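Local coordinates for acyl-CoA dehydrogenase (Slackia heliotrinireducens, PDB 4RM7), which belongs to the acyl-CoA dehydrogenase family of flavoenzymes, whose fold places a beta domain between two helical domains, at residues F57-R62 and F71-V76; G85-F90 and S208-A213; E101-S106 and S236-L241; V171-K176 and E184-M189. One frame throughout, in Å; residues are numbered along the deposited sequence.

Interaction 1: F57-R62 and F71-V76; sequences FGVIHR and FAQVLV
Gln73 meets Val59 because its first torsion sets CG anti to its own carbonyl carbon (chi1 -77°) and the chain then runs extended beyond CG, carrying the amide away from the helix to the loop. There Gln73 NE2 donates to Val59 O at 3.0 Å. The bond is fairly straight, 162° at the hydrogen. The acceptor lies close to the plane of the Gln73 amide, where its N-H can point at it, while the donor itself sits somewhat tilted from the carbonyl plane of Val59. Glutamine suits this place: it is long enough to span the gap and supplies an N-H for a buried carbonyl in a segment without regular secondary structure. The side chains of Val59 and Gln73 run side by side with opposite headings, with CG1 of Val59 4.2 Å from CG of Gln73.

The other methyl of Val59, CG2, faces the helix, 4.2 Å from Ala72 CB and 4.3 Å from Val76 CG2, two residues one turn apart. In the N-terminal helical domain of this family, the segment 57-62 thus lies against helix 70-84, which it precedes in the chain. An inverse gamma turn centred on Gly58 is marked by a weak bond from Val59 N to Phe57 O, and Gly58 N is hydrogen-bonded to the side chain of Asp69. Beside the turn, Phe57 brings CD1 to 3.7 Å from Ala72 CB, the methyl approaching the ring obliquely. A small alanine allows both Phe57 and Val59 to come near the helix. Helix 10-26 also touches this region, with Leu15 on Ala72 and Val19 on Val76.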
loop_
_atom_site.group_PDB
_atom_site.type_symbol
_atom_site.label_atom_id
_atom_site.label_comp_id
_atom_site.label_asym_id
_atom_site.label_seq_id
_atom_site.Cartn_x
_atom_site.Cartn_y
_atom_site.Cartn_z
ATOM N N PHE A 57 9.489 -32.102 -24.208
ATOM C CA PHE A 57 8.912 -31.896 -22.904
ATOM C C PHE A 57 7.534 -32.504 -22.839
ATOM O O PHE A 57 6.864 -32.619 -23.844
ATOM C CB PHE A 57 8.872 -30.425 -22.571
ATOM C CG PHE A 57 10.194 -29.880 -22.174
ATOM C CD1 PHE A 57 10.690 -30.111 -20.918
ATOM C CD2 PHE A 57 10.946 -29.159 -23.061
ATOM C CE1 PHE A 57 11.914 -29.623 -20.546
ATOM C CE2 PHE A 57 12.172 -28.666 -22.699
ATOM C CZ PHE A 57 12.659 -28.899 -21.438
ATOM N N GLY A 58 7.120 -32.903 -21.651
ATOM C CA GLY A 58 5.776 -33.393 -21.447
ATOM C C GLY A 58 4.804 -32.256 -21.189
ATOM O O GLY A 58 4.478 -31.966 -20.033
ATOM N N VAL A 59 4.344 -31.607 -22.261
ATOM C CA VAL A 59 3.417 -30.484 -22.126
ATOM C C VAL A 59 1.949 -30.909 -22.266
ATOM O O VAL A 59 1.107 -30.540 -21.442
ATOM C CB VAL A 59 3.738 -29.376 -23.152
ATOM C CG1 VAL A 59 2.670 -28.302 -23.124
ATOM C CG2 VAL A 59 5.081 -28.768 -22.844
ATOM N N ILE A 60 1.639 -31.671 -23.307
ATOM C CA ILE A 60 0.311 -32.264 -23.426
ATOM C C ILE A 60 0.341 -33.790 -23.243
ATOM O O ILE A 60 -0.661 -34.457 -23.455
ATOM C CB ILE A 60 -0.357 -31.931 -24.788
ATOM C CG1 ILE A 60 0.438 -32.503 -25.949
ATOM C CG2 ILE A 60 -0.511 -30.435 -24.971
ATOM C CD1 ILE A 60 -0.296 -32.374 -27.263
ATOM N N HIS A 61 1.488 -34.335 -22.848
ATOM C CA HIS A 61 1.623 -35.762 -22.574
ATOM C C HIS A 61 2.602 -35.947 -21.423
ATOM O O HIS A 61 3.354 -35.031 -21.120
ATOM C CB HIS A 61 2.089 -36.527 -23.823
ATOM C CG HIS A 61 3.577 -36.520 -24.045
ATOM N ND1 HIS A 61 4.279 -35.387 -24.405
ATOM C CD2 HIS A 61 4.486 -37.525 -24.007
ATOM C CE1 HIS A 61 5.558 -35.692 -24.558
ATOM N NE2 HIS A 61 5.710 -36.981 -24.322
ATOM N N ARG A 62 2.587 -37.106 -20.765
ATOM C CA ARG A 62 3.510 -37.344 -19.657
ATOM C C ARG A 62 4.793 -37.980 -20.170
ATOM O O ARG A 62 4.906 -39.200 -20.231
ATOM C CB ARG A 62 2.880 -38.239 -18.585
ATOM C CG ARG A 62 1.643 -37.663 -17.888
ATOM C CD ARG A 62 0.894 -38.749 -17.099
ATOM N NE ARG A 62 -0.462 -38.320 -16.759
ATOM C CZ ARG A 62 -0.822 -37.775 -15.593
ATOM N NH1 ARG A 62 -2.093 -37.405 -15.394
ATOM N NH2 ARG A 62 0.081 -37.601 -14.624
ATOM N N PHE A 71 7.213 -26.975 -15.190
ATOM C CA PHE A 71 7.977 -25.791 -15.555
ATOM C C PHE A 71 7.842 -25.530 -17.051
ATOM O O PHE A 71 7.642 -24.389 -17.464
ATOM C CB PHE A 71 9.448 -25.937 -15.177
ATOM C CG PHE A 71 10.270 -24.712 -15.459
ATOM C CD1 PHE A 71 9.863 -23.464 -14.999
ATOM C CD2 PHE A 71 11.455 -24.795 -16.178
ATOM C CE1 PHE A 71 10.626 -22.309 -15.256
ATOM C CE2 PHE A 71 12.228 -23.641 -16.449
ATOM C CZ PHE A 71 11.813 -22.403 -15.980
ATOM N N ALA A 72 7.923 -26.588 -17.858
ATOM C CA ALA A 72 7.752 -26.446 -19.305
ATOM C C ALA A 72 6.374 -25.891 -19.655
ATOM O O ALA A 72 6.251 -24.974 -20.474
ATOM C CB ALA A 72 7.973 -27.777 -20.007
ATOM N N GLN A 73 5.346 -26.461 -19.036
ATOM C CA GLN A 73 3.985 -25.991 -19.219
ATOM C C GLN A 73 3.846 -24.507 -18.871
ATOM O O GLN A 73 3.161 -23.755 -19.564
ATOM C CB GLN A 73 3.032 -26.822 -18.370
ATOM C CG GLN A 73 2.723 -28.186 -18.951
ATOM C CD GLN A 73 1.885 -29.025 -17.994
ATOM O OE1 GLN A 73 2.023 -28.911 -16.765
ATOM N NE2 GLN A 73 1.004 -29.864 -18.548
ATOM N N VAL A 74 4.509 -24.103 -17.795
ATOM C CA VAL A 74 4.520 -22.727 -17.348
ATOM C C VAL A 74 5.169 -21.790 -18.364
ATOM O O VAL A 74 4.655 -20.699 -18.647
ATOM C CB VAL A 74 5.238 -22.629 -16.001
ATOM C CG1 VAL A 74 5.744 -21.218 -15.735
ATOM C CG2 VAL A 74 4.307 -23.087 -14.915
ATOM N N LEU A 75 6.286 -22.215 -18.934
ATOM C CA LEU A 75 6.926 -21.413 -19.968
ATOM C C LEU A 75 5.997 -21.272 -21.177
ATOM O O LEU A 75 5.914 -20.194 -21.772
ATOM C CB LEU A 75 8.269 -22.019 -20.385
ATOM C CG LEU A 75 9.361 -22.083 -19.315
ATOM C CD1 LEU A 75 10.589 -22.821 -19.858
ATOM C CD2 LEU A 75 9.740 -20.680 -18.804
ATOM N N VAL A 76 5.278 -22.346 -21.520
ATOM C CA VAL A 76 4.372 -22.307 -22.670
ATOM C C VAL A 76 3.255 -21.310 -22.384
ATOM O O VAL A 76 3.033 -20.378 -23.163
ATOM C CB VAL A 76 3.790 -23.702 -23.011
ATOM C CG1 VAL A 76 2.610 -23.590 -23.936
ATOM C CG2 VAL A 76 4.837 -24.581 -23.661
#

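Interaction 2: G85-F90 and S208-A213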
loop_
_atom_site.group_PDB
_atom_site.type_symbol
_atom_site.label_atom_id
_atom_site.label_comp_id
_atom_site.label_asym_id
_atom_site.label_seq_id
_atom_site.Cartn_x
_atom_site.Cartn_y
_atom_site.Cartn_z
ATOM N N GLY A 85 -1.472 -11.112 -24.954
ATOM C CA GLY A 85 -2.048 -10.122 -24.058
ATOM C C GLY A 85 -3.451 -10.548 -23.656
ATOM O O GLY A 85 -4.329 -9.728 -23.375
ATOM N N ALA A 86 -3.679 -11.852 -23.636
ATOM C CA ALA A 86 -5.033 -12.332 -23.446
ATOM C C ALA A 86 -5.060 -13.583 -22.602
ATOM O O ALA A 86 -4.037 -14.239 -22.403
ATOM C CB ALA A 86 -5.705 -12.584 -24.803
ATOM N N CYS A 87 -6.247 -13.891 -22.095
ATOM C CA CYS A 87 -6.503 -15.147 -21.421
ATOM C C CYS A 87 -6.847 -16.201 -22.453
ATOM O O CYS A 87 -7.866 -16.096 -23.117
ATOM C CB CYS A 87 -7.642 -14.994 -20.418
ATOM S SG CYS A 87 -7.799 -16.419 -19.335
ATOM N N LEU A 88 -5.997 -17.212 -22.593
ATOM C CA LEU A 88 -6.162 -18.220 -23.635
ATOM C C LEU A 88 -6.716 -19.525 -23.049
ATOM O O LEU A 88 -6.576 -19.777 -21.856
ATOM C CB LEU A 88 -4.816 -18.446 -24.337
ATOM C CG LEU A 88 -4.203 -17.191 -24.963
ATOM C CD1 LEU A 88 -2.836 -17.521 -25.530
ATOM C CD2 LEU A 88 -5.105 -16.588 -26.044
ATOM N N PRO A 89 -7.358 -20.361 -23.884
ATOM C CA PRO A 89 -8.008 -21.593 -23.404
ATOM C C PRO A 89 -7.034 -22.704 -23.030
ATOM O O PRO A 89 -7.434 -23.682 -22.394
ATOM C CB PRO A 89 -8.857 -22.053 -24.603
ATOM C CG PRO A 89 -8.760 -21.002 -25.628
ATOM C CD PRO A 89 -7.521 -20.191 -25.336
ATOM N N PHE A 90 -5.779 -22.560 -23.439
ATOM C CA PHE A 90 -4.821 -23.652 -23.355
ATOM C C PHE A 90 -4.632 -24.176 -21.952
ATOM O O PHE A 90 -4.689 -25.389 -21.752
ATOM C CB PHE A 90 -3.478 -23.222 -23.940
ATOM C CG PHE A 90 -3.576 -22.803 -25.362
ATOM C CD1 PHE A 90 -4.138 -23.654 -26.304
ATOM C CD2 PHE A 90 -3.178 -21.537 -25.759
ATOM C CE1 PHE A 90 -4.264 -23.267 -27.637
ATOM C CE2 PHE A 90 -3.297 -21.140 -27.086
ATOM C CZ PHE A 90 -3.848 -22.006 -28.026
ATOM N N SER A 208 -12.756 -12.945 -21.984
ATOM C CA SER A 208 -13.817 -13.210 -22.953
ATOM C C SER A 208 -13.738 -14.586 -23.620
ATOM O O SER A 208 -14.762 -15.190 -23.927
ATOM C CB SER A 208 -13.798 -12.123 -24.025
ATOM O OG SER A 208 -14.123 -10.855 -23.464
HETATM N N MSE A 209 -12.537 -15.110 -23.777
HETATM C CA MSE A 209 -12.337 -16.330 -24.520
HETATM C C MSE A 209 -12.515 -17.529 -23.655
HETATM O O MSE A 209 -12.301 -18.665 -24.096
HETATM C CB MSE A 209 -10.949 -16.328 -25.109
HETATM C CG MSE A 209 -10.965 -15.489 -26.363
HETATM SE SE MSE A 209 -9.184 -15.663 -27.120
HETATM C CE MSE A 209 -8.715 -13.778 -27.303
ATOM N N LEU A 210 -12.893 -17.314 -22.415
ATOM C CA LEU A 210 -13.100 -18.424 -21.524
ATOM C C LEU A 210 -14.497 -18.256 -20.947
ATOM O O LEU A 210 -14.675 -17.996 -19.762
ATOM C CB LEU A 210 -12.040 -18.379 -20.432
ATOM C CG LEU A 210 -11.668 -19.645 -19.670
ATOM C CD1 LEU A 210 -11.174 -20.732 -20.604
ATOM C CD2 LEU A 210 -10.630 -19.337 -18.606
ATOM N N PRO A 211 -15.510 -18.386 -21.793
ATOM C CA PRO A 211 -16.892 -18.200 -21.347
ATOM C C PRO A 211 -17.330 -19.274 -20.390
ATOM O O PRO A 211 -17.167 -20.439 -20.692
ATOM C CB PRO A 211 -17.686 -18.364 -22.633
ATOM C CG PRO A 211 -16.853 -19.252 -23.458
ATOM C CD PRO A 211 -15.453 -18.806 -23.197
ATOM N N PHE A 212 -17.902 -18.869 -19.265
ATOM C CA PHE A 212 -18.357 -19.752 -18.206
ATOM C C PHE A 212 -19.878 -19.826 -18.135
ATOM O O PHE A 212 -20.550 -18.995 -18.687
ATOM C CB PHE A 212 -17.890 -19.206 -16.865
ATOM C CG PHE A 212 -16.422 -19.303 -16.638
ATOM C CD1 PHE A 212 -15.795 -18.433 -15.770
ATOM C CD2 PHE A 212 -15.664 -20.269 -17.268
ATOM C CE1 PHE A 212 -14.428 -18.516 -15.555
ATOM C CE2 PHE A 212 -14.303 -20.367 -17.051
ATOM C CZ PHE A 212 -13.686 -19.485 -16.198
ATOM N N ALA A 213 -20.416 -20.808 -17.420
ATOM C CA ALA A 213 -21.853 -20.883 -17.193
ATOM C C ALA A 213 -22.134 -21.476 -15.836
ATOM O O ALA A 213 -21.308 -22.205 -15.289
ATOM C CB ALA A 213 -22.536 -21.720 -18.267
#
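Leu210, whose side chain meets Cys87 and Pro89 of the facing loop, turns its backbone O onto one face of the Phe212 ring, 3.5 Å above the ring plane and offset toward the rim. That ring also makes a cation-pi contact with Lys204, and on the loop 85-90 the ring of Phe90 stacks with Phe49; the contact between the two segments is carried by apolar side chains, not by these rings. Leu210 divides its two methyls: CD2 lies 4.1 Å from Cys87 SG, and CD1 lies 4.3 Å from Pro89 CA. A forked side chain is apt for bridging two neighbours in this way. Cys87 SG is anti to its backbone N (chi1 -169°), which places it where Leu210 CD2 meets it.

Met209, present as selenomethionine, reaches along the other part of the loop. Met209 CB is 3.7 Å from Cys87 O, Met209 SE is 4.3 Å from Leu88 CD2, and the terminal Met209 CE comes to 4.1 Å from Ala86 CB. The flexible chain bends at chi3, which places CE at the small alanine methyl.

Gly85, just past helix 70-84, has positive phi, which glycine adopts readily, and begins the loop that leads to helix 90-103. The contact therefore joins the link between two helices of the N-terminal domain to the loop leading into strand 212-221 in the beta domain, with Arg36 of helix 29-38 touching Ala86 and Met209, and Asn161 of strand 151-161 touching Leu210.

Interaction 3: E101-S106 and S236-L241; sequences EAFASS and SQLYSL
Ala102 and Phe103, in the last turn of helix 90-103, meet Gln237, Leu238 and Leu241 of helix 234-270. One methyl of Leu241 serves both partners: CD1 is 3.5 Å from Ala102 CB and 3.7 Å from Phe103 CE2. The far end of the phenyl ring, CZ, lies among backbone and side-chain atoms of the second helix. Leu238 N sits 3.6 Å from Phe103 CZ at the ring edge, in the ring plane, whereas Gln237 CB approaches CZ obliquely at 3.8 Å, and Leu238 CB is 4.0 Å away from the same atom.

The first torsion of Phe103 sets CG anti to its carbonyl carbon (chi1 -77°), which starts the side chain toward helix 234-270, where the ring's CE2 and CZ make the contacts. A small residue suits position 102, since Leu241 CD1 rests directly on its CB. The side chains of Phe103 and Gln237 pass alongside each other, oppositely directed, with ring and amide planes 44° apart. The Gln237 chain bends at chi2, and Gln237 NE2 is 4.1 Å from Ala102 CB, a packing contact rather than a bond.

Further out, polar links tie down the helix end. Ala102 O accepts from Ser232 OG, and Ala102 and Ser232 are also joined through their backbones.

The contact thus joins the end of a helix in the N-terminal domain to the early part of a long C-terminal-domain helix, with Leu228 touching Phe103 and Ile128 touching Leu238 from loops nearby, while Leu238 also touches Phe185 and Phe187 of strand 184-191.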
loop_
_atom_site.group_PDB
_atom_site.type_symbol
_atom_site.label_atom_id
_atom_site.label_comp_id
_atom_site.label_asym_id
_atom_site.label_seq_id
_atom_site.Cartn_x
_atom_site.Cartn_y
_atom_site.Cartn_z
ATOM N N GLU A 101 -7.506 -37.777 -16.741
ATOM C CA GLU A 101 -6.610 -38.934 -16.668
ATOM C C GLU A 101 -6.551 -39.505 -15.262
ATOM O O GLU A 101 -6.591 -40.721 -15.075
ATOM C CB GLU A 101 -5.198 -38.570 -17.124
ATOM C CG GLU A 101 -5.042 -38.408 -18.629
ATOM C CD GLU A 101 -3.634 -37.976 -19.047
ATOM O OE1 GLU A 101 -2.845 -37.519 -18.194
ATOM O OE2 GLU A 101 -3.317 -38.098 -20.243
ATOM N N ALA A 102 -6.475 -38.619 -14.279
ATOM C CA ALA A 102 -6.364 -39.016 -12.877
ATOM C C ALA A 102 -7.549 -39.844 -12.398
ATOM O O ALA A 102 -7.363 -40.798 -11.648
ATOM C CB ALA A 102 -6.198 -37.776 -11.992
ATOM N N PHE A 103 -8.762 -39.505 -12.833
ATOM C CA PHE A 103 -9.953 -40.116 -12.230
ATOM C C PHE A 103 -10.638 -41.181 -13.080
ATOM O O PHE A 103 -11.564 -41.855 -12.613
ATOM C CB PHE A 103 -10.971 -39.035 -11.876
ATOM C CG PHE A 103 -10.623 -38.277 -10.644
ATOM C CD1 PHE A 103 -11.013 -38.744 -9.396
ATOM C CD2 PHE A 103 -9.894 -37.110 -10.718
ATOM C CE1 PHE A 103 -10.690 -38.053 -8.247
ATOM C CE2 PHE A 103 -9.565 -36.417 -9.571
ATOM C CZ PHE A 103 -9.965 -36.890 -8.336
ATOM N N ALA A 104 -10.187 -41.345 -14.318
ATOM C CA ALA A 104 -10.830 -42.300 -15.211
ATOM C C ALA A 104 -9.841 -43.314 -15.762
ATOM O O ALA A 104 -8.656 -43.018 -15.910
ATOM C CB ALA A 104 -11.519 -41.572 -16.350
ATOM N N SER A 105 -10.347 -44.505 -16.078
ATOM C CA SER A 105 -9.540 -45.563 -16.666
ATOM C C SER A 105 -8.989 -45.158 -18.014
ATOM O O SER A 105 -9.490 -44.237 -18.650
ATOM C CB SER A 105 -10.363 -46.837 -16.829
ATOM O OG SER A 105 -11.384 -46.654 -17.792
ATOM N N SER A 106 -7.968 -45.875 -18.462
ATOM C CA SER A 106 -7.359 -45.595 -19.749
ATOM C C SER A 106 -8.391 -45.720 -20.863
ATOM O O SER A 106 -8.454 -44.879 -21.759
ATOM C CB SER A 106 -6.189 -46.537 -19.986
ATOM O OG SER A 106 -5.348 -46.542 -18.848
ATOM N N SER A 236 -9.245 -35.333 -1.775
ATOM C CA SER A 236 -7.797 -35.245 -1.591
ATOM C C SER A 236 -7.076 -35.206 -2.926
ATOM O O SER A 236 -6.260 -34.320 -3.182
ATOM C CB SER A 236 -7.287 -36.427 -0.755
ATOM O OG SER A 236 -7.813 -37.662 -1.232
ATOM N N GLN A 237 -7.405 -36.157 -3.789
ATOM C CA GLN A 237 -6.796 -36.222 -5.104
ATOM C C GLN A 237 -7.176 -35.035 -5.990
ATOM O O GLN A 237 -6.331 -34.486 -6.695
ATOM C CB GLN A 237 -7.171 -37.531 -5.786
ATOM C CG GLN A 237 -5.989 -38.468 -5.921
ATOM C CD GLN A 237 -4.870 -37.864 -6.763
ATOM O OE1 GLN A 237 -3.758 -37.641 -6.273
ATOM N NE2 GLN A 237 -5.163 -37.597 -8.036
ATOM N N LEU A 238 -8.450 -34.656 -5.958
ATOM C CA LEU A 238 -8.931 -33.534 -6.744
ATOM C C LEU A 238 -8.229 -32.264 -6.316
ATOM O O LEU A 238 -7.740 -31.490 -7.143
ATOM C CB LEU A 238 -10.444 -33.380 -6.588
ATOM C CG LEU A 238 -11.082 -32.196 -7.318
ATOM C CD1 LEU A 238 -10.899 -32.333 -8.826
ATOM C CD2 LEU A 238 -12.552 -32.095 -6.961
ATOM N N TYR A 239 -8.168 -32.073 -5.005
ATOM C CA TYR A 239 -7.565 -30.888 -4.427
ATOM C C TYR A 239 -6.099 -30.705 -4.853
ATOM O O TYR A 239 -5.662 -29.591 -5.158
ATOM C CB TYR A 239 -7.676 -30.942 -2.902
ATOM C CG TYR A 239 -7.551 -29.574 -2.315
ATOM C CD1 TYR A 239 -8.662 -28.743 -2.228
ATOM C CD2 TYR A 239 -6.309 -29.076 -1.899
ATOM C CE1 TYR A 239 -8.553 -27.464 -1.717
ATOM C CE2 TYR A 239 -6.187 -27.794 -1.385
ATOM C CZ TYR A 239 -7.318 -26.999 -1.296
ATOM O OH TYR A 239 -7.233 -25.732 -0.792
ATOM N N SER A 240 -5.337 -31.794 -4.870
ATOM C CA SER A 240 -3.979 -31.742 -5.394
ATOM C C SER A 240 -3.969 -31.274 -6.835
ATOM O O SER A 240 -3.166 -30.420 -7.204
ATOM C CB SER A 240 -3.302 -33.100 -5.295
ATOM O OG SER A 240 -3.159 -33.459 -3.937
ATOM N N LEU A 241 -4.862 -31.824 -7.651
ATOM C CA LEU A 241 -4.880 -31.457 -9.058
ATOM C C LEU A 241 -5.187 -29.971 -9.274
ATOM O O LEU A 241 -4.605 -29.332 -10.154
ATOM C CB LEU A 241 -5.879 -32.320 -9.804
ATOM C CG LEU A 241 -5.276 -33.705 -9.987
ATOM C CD1 LEU A 241 -6.357 -34.714 -10.264
ATOM C CD2 LEU A 241 -4.264 -33.675 -11.112
#

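Interaction 4: V171-K176 and E184-M189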
loop_
_atom_site.group_PDB
_atom_site.type_symbol
_atom_site.label_atom_id
_atom_site.label_comp_id
_atom_site.label_asym_id
_atom_site.label_seq_id
_atom_site.Cartn_x
_atom_site.Cartn_y
_atom_site.Cartn_z
ATOM N N VAL A 171 -18.721 -34.078 -14.010
ATOM C CA VAL A 171 -19.345 -33.543 -12.808
ATOM C C VAL A 171 -18.914 -34.254 -11.543
ATOM O O VAL A 171 -18.941 -35.480 -11.467
ATOM C CB VAL A 171 -20.879 -33.622 -12.894
ATOM C CG1 VAL A 171 -21.504 -32.832 -11.777
ATOM C CG2 VAL A 171 -21.346 -33.080 -14.223
ATOM N N SER A 172 -18.521 -33.456 -10.555
ATOM C CA SER A 172 -18.169 -33.949 -9.242
ATOM C C SER A 172 -19.428 -34.016 -8.386
ATOM O O SER A 172 -20.207 -33.065 -8.367
ATOM C CB SER A 172 -17.132 -33.044 -8.601
ATOM O OG SER A 172 -17.731 -31.814 -8.250
ATOM N N ALA A 173 -19.621 -35.132 -7.682
ATOM C CA ALA A 173 -20.854 -35.363 -6.923
ATOM C C ALA A 173 -20.665 -36.332 -5.759
ATOM O O ALA A 173 -19.820 -37.223 -5.812
ATOM C CB ALA A 173 -21.958 -35.890 -7.853
ATOM N N TYR A 174 -21.451 -36.144 -4.703
ATOM C CA TYR A 174 -21.600 -37.166 -3.669
ATOM C C TYR A 174 -22.487 -38.275 -4.204
ATOM O O TYR A 174 -23.645 -38.037 -4.552
ATOM C CB TYR A 174 -22.213 -36.599 -2.390
ATOM C CG TYR A 174 -21.242 -35.861 -1.510
ATOM C CD1 TYR A 174 -19.994 -36.393 -1.218
ATOM C CD2 TYR A 174 -21.571 -34.623 -0.970
ATOM C CE1 TYR A 174 -19.104 -35.712 -0.405
ATOM C CE2 TYR A 174 -20.684 -33.933 -0.161
ATOM C CZ TYR A 174 -19.452 -34.479 0.120
ATOM O OH TYR A 174 -18.577 -33.787 0.928
ATOM N N ASP A 175 -21.940 -39.481 -4.288
ATOM C CA ASP A 175 -22.738 -40.642 -4.650
ATOM C C ASP A 175 -23.341 -41.241 -3.384
ATOM O O ASP A 175 -22.624 -41.553 -2.436
ATOM C CB ASP A 175 -21.892 -41.668 -5.392
ATOM C CG ASP A 175 -22.671 -42.905 -5.758
ATOM O OD1 ASP A 175 -23.900 -42.932 -5.559
ATOM O OD2 ASP A 175 -22.052 -43.858 -6.261
ATOM N N LYS A 176 -24.664 -41.384 -3.378
ATOM C CA LYS A 176 -25.383 -41.919 -2.228
ATOM C C LYS A 176 -26.069 -43.246 -2.545
ATOM O O LYS A 176 -26.827 -43.764 -1.727
ATOM C CB LYS A 176 -26.432 -40.922 -1.742
ATOM C CG LYS A 176 -25.888 -39.693 -1.072
ATOM C CD LYS A 176 -26.689 -39.404 0.184
ATOM C CE LYS A 176 -26.516 -37.971 0.636
ATOM N NZ LYS A 176 -27.061 -37.048 -0.390
ATOM N N GLU A 184 -20.216 -40.704 -0.885
ATOM C CA GLU A 184 -18.801 -40.672 -1.246
ATOM C C GLU A 184 -18.510 -39.809 -2.485
ATOM O O GLU A 184 -19.369 -39.610 -3.348
ATOM C CB GLU A 184 -18.282 -42.091 -1.485
ATOM C CG GLU A 184 -18.751 -42.700 -2.797
ATOM C CD GLU A 184 -18.058 -44.011 -3.117
ATOM O OE1 GLU A 184 -17.076 -44.356 -2.420
ATOM O OE2 GLU A 184 -18.501 -44.693 -4.069
ATOM N N PHE A 185 -17.283 -39.304 -2.563
ATOM C CA PHE A 185 -16.856 -38.529 -3.714
ATOM C C PHE A 185 -16.914 -39.343 -5.001
ATOM O O PHE A 185 -16.579 -40.526 -5.011
ATOM C CB PHE A 185 -15.443 -38.007 -3.511
ATOM C CG PHE A 185 -14.982 -37.113 -4.609
ATOM C CD1 PHE A 185 -14.076 -37.564 -5.551
ATOM C CD2 PHE A 185 -15.480 -35.823 -4.720
ATOM C CE1 PHE A 185 -13.659 -36.735 -6.579
ATOM C CE2 PHE A 185 -15.072 -34.999 -5.742
ATOM C CZ PHE A 185 -14.158 -35.453 -6.675
ATOM N N SER A 186 -17.335 -38.702 -6.089
ATOM C CA SER A 186 -17.482 -39.393 -7.362
ATOM C C SER A 186 -17.487 -38.425 -8.527
ATOM O O SER A 186 -17.913 -37.274 -8.387
ATOM C CB SER A 186 -18.770 -40.202 -7.378
ATOM O OG SER A 186 -19.895 -39.348 -7.471
ATOM N N PHE A 187 -17.015 -38.899 -9.676
ATOM C CA PHE A 187 -17.042 -38.118 -10.908
ATOM C C PHE A 187 -17.944 -38.806 -11.924
ATOM O O PHE A 187 -17.952 -40.031 -12.026
ATOM C CB PHE A 187 -15.639 -37.940 -11.489
ATOM C CG PHE A 187 -14.986 -36.622 -11.141
ATOM C CD1 PHE A 187 -15.449 -35.432 -11.693
ATOM C CD2 PHE A 187 -13.887 -36.575 -10.288
ATOM C CE1 PHE A 187 -14.847 -34.218 -11.385
ATOM C CE2 PHE A 187 -13.275 -35.365 -9.975
ATOM C CZ PHE A 187 -13.757 -34.187 -10.528
ATOM N N TRP A 188 -18.692 -38.007 -12.682
ATOM C CA TRP A 188 -19.617 -38.521 -13.681
ATOM C C TRP A 188 -19.481 -37.774 -15.003
ATOM O O TRP A 188 -19.588 -36.550 -15.039
ATOM C CB TRP A 188 -21.049 -38.393 -13.184
ATOM C CG TRP A 188 -21.332 -39.093 -11.906
ATOM C CD1 TRP A 188 -21.014 -38.673 -10.646
ATOM C CD2 TRP A 188 -22.033 -40.333 -11.754
ATOM N NE1 TRP A 188 -21.464 -39.589 -9.717
ATOM C CE2 TRP A 188 -22.093 -40.613 -10.374
ATOM C CE3 TRP A 188 -22.610 -41.237 -12.651
ATOM C CZ2 TRP A 188 -22.702 -41.758 -9.878
ATOM C CZ3 TRP A 188 -23.218 -42.369 -12.156
ATOM C CH2 TRP A 188 -23.259 -42.622 -10.783
HETATM N N MSE A 189 -19.270 -38.503 -16.093
HETATM C CA MSE A 189 -19.219 -37.883 -17.416
HETATM C C MSE A 189 -20.621 -37.850 -18.037
HETATM O O MSE A 189 -21.057 -38.813 -18.673
HETATM C CB MSE A 189 -18.239 -38.634 -18.325
HETATM C CG MSE A 189 -18.030 -38.001 -19.693
HETATM SE SE MSE A 189 -17.217 -36.232 -19.600
HETATM C CE MSE A 189 -15.420 -36.706 -19.041
#
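The beta hairpin of strands 168-175 and 184-191, part of the middle beta domain, pairs Val171 with Trp188 through to Asp175 with Glu184 in antiparallel register. Val171 N donates to Trp188 O and Trp188 N to Val171 O, both at 2.8 Å, and Asp175 and Glu184 form a second reciprocal pair. Between them, Ala173 N donates to Ser186 O.

On one face, Ser172 CB makes an off-centre CH-pi contact with the Phe187 ring, 4.3 Å from its centroid and 29° off the ring normal, and lies 4.0 Å from Phe185 CE2. Serine is small enough to touch both rings; its OG bonds to Lys157.

On the opposite face, Ser186 OG donates to Ala173 O at 2.7 Å from above the carbonyl plane, and accepts from Trp188 NE1 at 2.8 Å. This short side chain with a two-way hydroxyl so couples the indole to the neighbouring strand, while Trp188 CD1 packs 4.1 Å from Ala173 CB.

Asp175 OD2 and Glu184 OE2 stand 4.3 Å apart. These like charges would be expected to repel, and the salt bridge from Asp175 OD2 to Arg227 may offset part of that repulsion.

How the interactions relate
Interactions 3 and 4 form a continuous apolar cluster, their centres about 13 Å apart. Phe103 lies against the rings of Phe185 and Phe187, with Phe103 CG 3.7 Å from Phe187 CD2 and Phe103 CE1 3.7 Å from Phe185 CE1; Leu238 CD2 also reaches Phe185 CZ at 3.7 Å. All three family domains meet there. Interaction 1 joins interaction 3 by a salt bridge, Arg62 NE to Glu101 OE1 at 2.9 Å. Interaction 2 stands apart, its nearest atoms about 6 Å from interaction 1 and about 11 Å from interaction 4, although interactions 2 and 4 reach the same sheet. Along the chain, interaction 4 is nested within the loops closed by interactions 2 and 3, which themselves cross.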